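Local coordinates for protein ZYRO0G01672p (Zygosaccharomyces rouxii, PDB 4U8T) that probably reads N6-methyladenosine marks in messenger RNA through its YTH domain, the part of the longer protein present here, at residues S26-I31 with K70-F75; V86-S91 with R115-R120. One frame throughout, in Å; residues are numbered along the deposited sequence.

Interaction 1: S26-I31 with K70-F75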
loop_
_atom_site.group_PDB
_atom_site.type_symbol
_atom_site.label_atom_id
_atom_site.label_comp_id
_atom_site.label_asym_id
_atom_site.label_seq_id
_atom_site.Cartn_x
_atom_site.Cartn_y
_atom_site.Cartn_z
ATOM N N SER A 26 -4.091 12.615 -6.473
ATOM C CA SER A 26 -3.513 11.612 -5.603
ATOM C C SER A 26 -2.609 10.637 -6.342
ATOM O O SER A 26 -2.728 10.442 -7.537
ATOM C CB SER A 26 -4.616 10.837 -4.906
ATOM O OG SER A 26 -5.279 11.625 -3.961
ATOM N N ARG A 27 -1.694 10.010 -5.630
ATOM C CA ARG A 27 -0.849 9.032 -6.281
ATOM C C ARG A 27 -0.906 7.684 -5.560
ATOM O O ARG A 27 -1.296 7.589 -4.418
ATOM C CB ARG A 27 0.564 9.573 -6.389
ATOM C CG ARG A 27 0.611 10.840 -7.206
ATOM C CD ARG A 27 1.903 11.544 -7.081
ATOM N NE ARG A 27 2.966 10.782 -7.678
ATOM C CZ ARG A 27 4.240 11.138 -7.640
ATOM N NH1 ARG A 27 4.592 12.232 -7.010
ATOM N NH2 ARG A 27 5.159 10.387 -8.209
ATOM N N PHE A 28 -0.549 6.639 -6.282
ATOM C CA PHE A 28 -0.754 5.276 -5.855
ATOM C C PHE A 28 0.486 4.445 -6.075
ATOM O O PHE A 28 1.072 4.466 -7.135
ATOM C CB PHE A 28 -1.906 4.658 -6.620
ATOM C CG PHE A 28 -3.147 5.477 -6.616
ATOM C CD1 PHE A 28 -3.277 6.568 -7.458
ATOM C CD2 PHE A 28 -4.222 5.115 -5.824
ATOM C CE1 PHE A 28 -4.424 7.314 -7.465
ATOM C CE2 PHE A 28 -5.381 5.850 -5.835
ATOM C CZ PHE A 28 -5.479 6.953 -6.644
ATOM N N PHE A 29 0.847 3.669 -5.066
ATOM C CA PHE A 29 2.036 2.842 -5.101
ATOM C C PHE A 29 1.731 1.448 -4.629
ATOM O O PHE A 29 0.950 1.255 -3.739
ATOM C CB PHE A 29 3.136 3.438 -4.230
ATOM C CG PHE A 29 3.675 4.704 -4.746
ATOM C CD1 PHE A 29 3.038 5.896 -4.495
ATOM C CD2 PHE A 29 4.822 4.719 -5.483
ATOM C CE1 PHE A 29 3.532 7.070 -4.986
ATOM C CE2 PHE A 29 5.321 5.888 -5.954
ATOM C CZ PHE A 29 4.678 7.061 -5.716
ATOM N N VAL A 30 2.351 0.475 -5.258
ATOM C CA VAL A 30 2.364 -0.864 -4.757
ATOM C C VAL A 30 3.340 -0.909 -3.610
ATOM O O VAL A 30 4.435 -0.383 -3.738
ATOM C CB VAL A 30 2.786 -1.817 -5.836
ATOM C CG1 VAL A 30 3.012 -3.165 -5.302
ATOM C CG2 VAL A 30 1.769 -1.826 -6.895
ATOM N N ILE A 31 2.945 -1.499 -2.483
ATOM C CA ILE A 31 3.868 -1.800 -1.401
ATOM C C ILE A 31 4.049 -3.307 -1.309
ATOM O O ILE A 31 3.087 -4.040 -1.238
ATOM C CB ILE A 31 3.386 -1.269 -0.041
ATOM C CG1 ILE A 31 3.458 0.270 0.008
ATOM C CG2 ILE A 31 4.170 -1.899 1.081
ATOM C CD1 ILE A 31 4.832 0.883 -0.186
ATOM N N LYS A 70 -3.748 12.661 -1.541
ATOM C CA LYS A 70 -3.218 11.618 -0.684
ATOM C C LYS A 70 -2.313 10.674 -1.441
ATOM O O LYS A 70 -2.275 10.680 -2.663
ATOM C CB LYS A 70 -4.367 10.840 -0.049
ATOM C CG LYS A 70 -5.197 11.637 0.970
ATOM C CD LYS A 70 -6.398 10.829 1.467
ATOM C CE LYS A 70 -7.303 11.633 2.407
ATOM N NZ LYS A 70 -8.357 10.790 3.066
ATOM N N ILE A 71 -1.601 9.839 -0.706
ATOM C CA ILE A 71 -0.865 8.739 -1.321
ATOM C C ILE A 71 -1.410 7.418 -0.813
ATOM O O ILE A 71 -1.420 7.150 0.377
ATOM C CB ILE A 71 0.654 8.817 -1.049
ATOM C CG1 ILE A 71 1.289 9.865 -1.948
ATOM C CG2 ILE A 71 1.321 7.499 -1.331
ATOM C CD1 ILE A 71 2.725 9.901 -1.861
ATOM N N TYR A 72 -1.898 6.608 -1.742
ATOM C CA TYR A 72 -2.453 5.305 -1.432
ATOM C C TYR A 72 -1.398 4.232 -1.601
ATOM O O TYR A 72 -0.607 4.241 -2.522
ATOM C CB TYR A 72 -3.651 5.022 -2.313
ATOM C CG TYR A 72 -4.813 5.919 -2.009
ATOM C CD1 TYR A 72 -4.916 7.165 -2.591
ATOM C CD2 TYR A 72 -5.813 5.521 -1.140
ATOM C CE1 TYR A 72 -5.963 7.985 -2.307
ATOM C CE2 TYR A 72 -6.849 6.324 -0.859
ATOM C CZ TYR A 72 -6.932 7.565 -1.447
ATOM O OH TYR A 72 -7.992 8.392 -1.168
ATOM N N LEU A 73 -1.398 3.313 -0.658
ATOM C CA LEU A 73 -0.484 2.198 -0.656
ATOM C C LEU A 73 -1.280 0.915 -0.810
ATOM O O LEU A 73 -2.164 0.630 -0.023
ATOM C CB LEU A 73 0.337 2.189 0.631
ATOM C CG LEU A 73 1.074 3.471 1.024
ATOM C CD1 LEU A 73 1.647 3.328 2.404
ATOM C CD2 LEU A 73 2.190 3.766 0.030
ATOM N N LEU A 74 -0.963 0.148 -1.834
ATOM C CA LEU A 74 -1.647 -1.098 -2.071
ATOM C C LEU A 74 -0.724 -2.228 -1.667
ATOM O O LEU A 74 0.280 -2.448 -2.299
ATOM C CB LEU A 74 -2.074 -1.193 -3.542
ATOM C CG LEU A 74 -2.710 0.082 -4.165
ATOM C CD1 LEU A 74 -3.187 -0.163 -5.573
ATOM C CD2 LEU A 74 -3.849 0.680 -3.374
ATOM N N PHE A 75 -1.035 -2.895 -0.564
ATOM C CA PHE A 75 -0.150 -3.887 0.028
ATOM C C PHE A 75 -0.273 -5.299 -0.571
ATOM O O PHE A 75 -1.341 -5.786 -0.866
ATOM C CB PHE A 75 -0.390 -3.977 1.518
ATOM C CG PHE A 75 0.270 -2.912 2.317
ATOM C CD1 PHE A 75 -0.233 -1.636 2.350
ATOM C CD2 PHE A 75 1.372 -3.201 3.090
ATOM C CE1 PHE A 75 0.360 -0.683 3.107
ATOM C CE2 PHE A 75 1.976 -2.241 3.831
ATOM C CZ PHE A 75 1.470 -0.981 3.847
#
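Ile-31 and Phe-75 pack side by side at one end of a parallel strand pair, 27-31 with 71-75. The methyl CG2 of Ile-31 sits over one face of the Phe-75 ring, 3.9 Å from the ring centroid, displaced toward the rim. It is anti to the backbone N, while the other branch, CG1, lies beside that N (chi1 -70°). CG1 thereby meets Leu-73 CB at 3.7 Å. The tight packing runs on through Phe-29, whose CD1 touches Ile-71 CG2 at 3.9 Å. Helix 52-63 covers this face at Phe-29 and Ile-71. On the other face Phe-28 and Tyr-72 point the same way. Their planes are 14° apart, but the rings barely overlap, and Phe-28 CE2 meets Tyr-72 CD1 at 3.5 Å. At the other end, Ser-26 is buried. Its OG accepts a nearly straight bond (172°) from Lys-70 N at 3.0 Å and is also bonded to Pro-23 O. The solvent side is at Arg-27 and Lys-70, both partly exposed. Arg-27 and Phe-29 each give a backbone bond through N and take one through O, and Ile-31 N gives to Leu-74 O at 2.8 Å. Strand 27-33 lies between 71-77 and 148-149 in the sheet. Apolar side chains thus fill both faces, while the charged ends go to outside partners, Arg-27 to Glu-148 and Lys-70 to Glu-88.

Interaction 2: V86-S91 with R115-R120; sequences VAEMSS and RWIVVR
Val-86 faces both Ile-117 and Val-118 in a classic beta bulge, which shifts the antiparallel register by one residue between segments 86-91 and 115-120. Val-86 O accepts two backbone N-H groups, from Ile-117 N at 3.0 Å and from Val-118 N at 3.2 Å. Both donors lie in the carbonyl plane, and the Val-118 bond is on a lone pair. Val-86 N gives to Val-118 O. Beyond the bulge, Glu-88 and Arg-115 form a hydrogen-bonded pair, with Glu-88 N to Arg-115 O at 2.9 Å. The Ala-87 methyl CB stands over the five-membered ring of Trp-116, 4.0 Å from its centroid and 8° off the normal. The indole is held further by a hydrogen bond from NE1 to Ser-42 and by Phe-43, edge-to-face. Val-86 and Val-118 lie alongside each other, CB to CB at 3.8 Å, with Phe-161 of helix 151-161 against both. In Glu-88, CG is anti to the carbonyl carbon (chi1 -44°) and the chain runs on extended, crossing Ile-117 at about a right angle, CG to CD1 at 3.6 Å. Its OE1 is 4.0 Å from Arg-115 NH1, too far and too much out of plane for a salt bridge; OE2 has one, to Lys-70. Arg-115 CD packs on Ser-90 CB at 3.7 Å, but its guanidinium probably adds only electrostatic attraction to Glu-88, so backbone and apolar contacts chiefly join the pair.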
loop_
_atom_site.group_PDB
_atom_site.type_symbol
_atom_site.label_atom_id
_atom_site.label_comp_id
_atom_site.label_asym_id
_atom_site.label_seq_id
_atom_site.Cartn_x
_atom_site.Cartn_y
_atom_site.Cartn_z
ATOM N N VAL A 86 -5.276 -1.774 1.711
ATOM C CA VAL A 86 -5.012 -0.427 1.242
ATOM C C VAL A 86 -4.789 0.499 2.398
ATOM O O VAL A 86 -5.575 0.514 3.312
ATOM C CB VAL A 86 -6.182 0.102 0.405
ATOM C CG1 VAL A 86 -5.899 1.494 -0.102
ATOM C CG2 VAL A 86 -6.441 -0.818 -0.733
ATOM N N ALA A 87 -3.747 1.314 2.338
ATOM C CA ALA A 87 -3.502 2.307 3.365
ATOM C C ALA A 87 -3.203 3.670 2.754
ATOM O O ALA A 87 -2.865 3.761 1.602
ATOM C CB ALA A 87 -2.382 1.869 4.235
ATOM N N GLU A 88 -3.374 4.735 3.524
ATOM C CA GLU A 88 -2.886 6.056 3.136
ATOM C C GLU A 88 -1.662 6.434 3.918
ATOM O O GLU A 88 -1.520 6.007 5.036
ATOM C CB GLU A 88 -3.914 7.144 3.372
ATOM C CG GLU A 88 -5.306 6.856 2.954
ATOM C CD GLU A 88 -6.222 7.923 3.453
ATOM O OE1 GLU A 88 -5.767 8.708 4.311
ATOM O OE2 GLU A 88 -7.377 7.992 2.983
HETATM N N MSE A 89 -0.791 7.254 3.337
HETATM C CA MSE A 89 0.239 7.898 4.117
HETATM C C MSE A 89 -0.432 8.992 4.931
HETATM O O MSE A 89 -1.373 9.617 4.475
HETATM C CB MSE A 89 1.341 8.458 3.233
HETATM C CG MSE A 89 2.216 7.420 2.585
HETATM SE SE MSE A 89 3.741 8.069 1.555
HETATM C CE MSE A 89 4.902 8.592 2.959
ATOM N N SER A 90 0.020 9.207 6.154
ATOM C CA SER A 90 -0.579 10.238 6.973
ATOM C C SER A 90 0.532 11.045 7.604
ATOM O O SER A 90 0.316 11.881 8.467
ATOM C CB SER A 90 -1.514 9.658 8.028
ATOM O OG SER A 90 -0.863 8.742 8.845
ATOM N N SER A 91 1.744 10.759 7.183
ATOM C CA SER A 91 2.853 11.575 7.565
ATOM C C SER A 91 3.975 11.401 6.571
ATOM O O SER A 91 3.962 10.492 5.764
ATOM C CB SER A 91 3.313 11.220 8.967
ATOM O OG SER A 91 4.320 10.234 8.929
ATOM N N ARG A 115 -2.571 5.317 7.629
ATOM C CA ARG A 115 -3.930 5.092 8.073
ATOM C C ARG A 115 -4.586 3.992 7.236
ATOM O O ARG A 115 -4.719 4.122 6.034
ATOM C CB ARG A 115 -4.666 6.428 8.071
ATOM C CG ARG A 115 -4.554 7.069 9.447
ATOM C CD ARG A 115 -4.701 8.580 9.513
ATOM N NE ARG A 115 -5.746 9.121 8.656
ATOM C CZ ARG A 115 -5.871 10.415 8.377
ATOM N NH1 ARG A 115 -6.838 10.827 7.564
ATOM N NH2 ARG A 115 -5.045 11.298 8.936
ATOM N N TRP A 116 -4.877 2.851 7.843
ATOM C CA TRP A 116 -5.485 1.752 7.094
ATOM C C TRP A 116 -6.972 1.957 6.748
ATOM O O TRP A 116 -7.759 2.416 7.550
ATOM C CB TRP A 116 -5.246 0.438 7.853
ATOM C CG TRP A 116 -3.863 -0.079 7.616
ATOM C CD1 TRP A 116 -2.724 0.340 8.221
ATOM C CD2 TRP A 116 -3.471 -1.087 6.689
ATOM N NE1 TRP A 116 -1.655 -0.339 7.741
ATOM C CE2 TRP A 116 -2.084 -1.221 6.789
ATOM C CE3 TRP A 116 -4.157 -1.893 5.787
ATOM C CZ2 TRP A 116 -1.372 -2.122 6.019
ATOM C CZ3 TRP A 116 -3.442 -2.791 5.030
ATOM C CH2 TRP A 116 -2.072 -2.895 5.147
ATOM N N ILE A 117 -7.309 1.631 5.506
ATOM C CA ILE A 117 -8.631 1.838 4.911
ATOM C C ILE A 117 -9.354 0.543 4.572
ATOM O O ILE A 117 -10.547 0.386 4.810
ATOM C CB ILE A 117 -8.529 2.591 3.584
ATOM C CG1 ILE A 117 -8.068 4.006 3.736
ATOM C CG2 ILE A 117 -9.844 2.624 2.872
ATOM C CD1 ILE A 117 -8.027 4.608 2.393
ATOM N N VAL A 118 -8.618 -0.351 3.931
ATOM C CA VAL A 118 -9.138 -1.612 3.454
ATOM C C VAL A 118 -8.265 -2.727 3.972
ATOM O O VAL A 118 -7.060 -2.646 3.898
ATOM C CB VAL A 118 -9.154 -1.687 1.927
ATOM C CG1 VAL A 118 -9.840 -2.934 1.476
ATOM C CG2 VAL A 118 -9.836 -0.495 1.352
ATOM N N VAL A 119 -8.876 -3.755 4.524
ATOM C CA VAL A 119 -8.159 -4.972 4.822
ATOM C C VAL A 119 -8.929 -6.091 4.175
ATOM O O VAL A 119 -9.975 -6.479 4.654
ATOM C CB VAL A 119 -8.021 -5.225 6.344
ATOM C CG1 VAL A 119 -7.384 -6.556 6.607
ATOM C CG2 VAL A 119 -7.219 -4.149 7.009
ATOM N N ARG A 120 -8.418 -6.614 3.082
ATOM C CA ARG A 120 -9.127 -7.639 2.348
ATOM C C ARG A 120 -8.258 -8.245 1.282
ATOM O O ARG A 120 -7.516 -7.550 0.636
ATOM C CB ARG A 120 -10.381 -7.079 1.701
ATOM C CG ARG A 120 -10.742 -7.857 0.458
ATOM C CD ARG A 120 -11.837 -7.307 -0.346
ATOM N NE ARG A 120 -12.235 -8.335 -1.276
ATOM C CZ ARG A 120 -13.346 -8.300 -1.988
ATOM N NH1 ARG A 120 -13.631 -9.296 -2.807
ATOM N NH2 ARG A 120 -14.178 -7.284 -1.868
#

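Both interactions belong to the one mixed sheet of the YTH domain, and strands 71-77 and 82-94 are neighbours in it. Interaction 1 is the more buried, parallel and regular. Interaction 2 is antiparallel, bulged and only partly buried, with Arg-115 exposed to solvent. Their centres are 9 Å apart. A probable backbone hydrogen bond, Leu-73 N to Ala-87 O at 2.7 Å, joins them, and the rings of Phe-75 and Trp-116 continue one apolar layer across the sheet. Their polar ends also meet, through Lys-70. Helix 52-63 packs on interaction 1, whereas helix 151-161 packs on the valines of interaction 2.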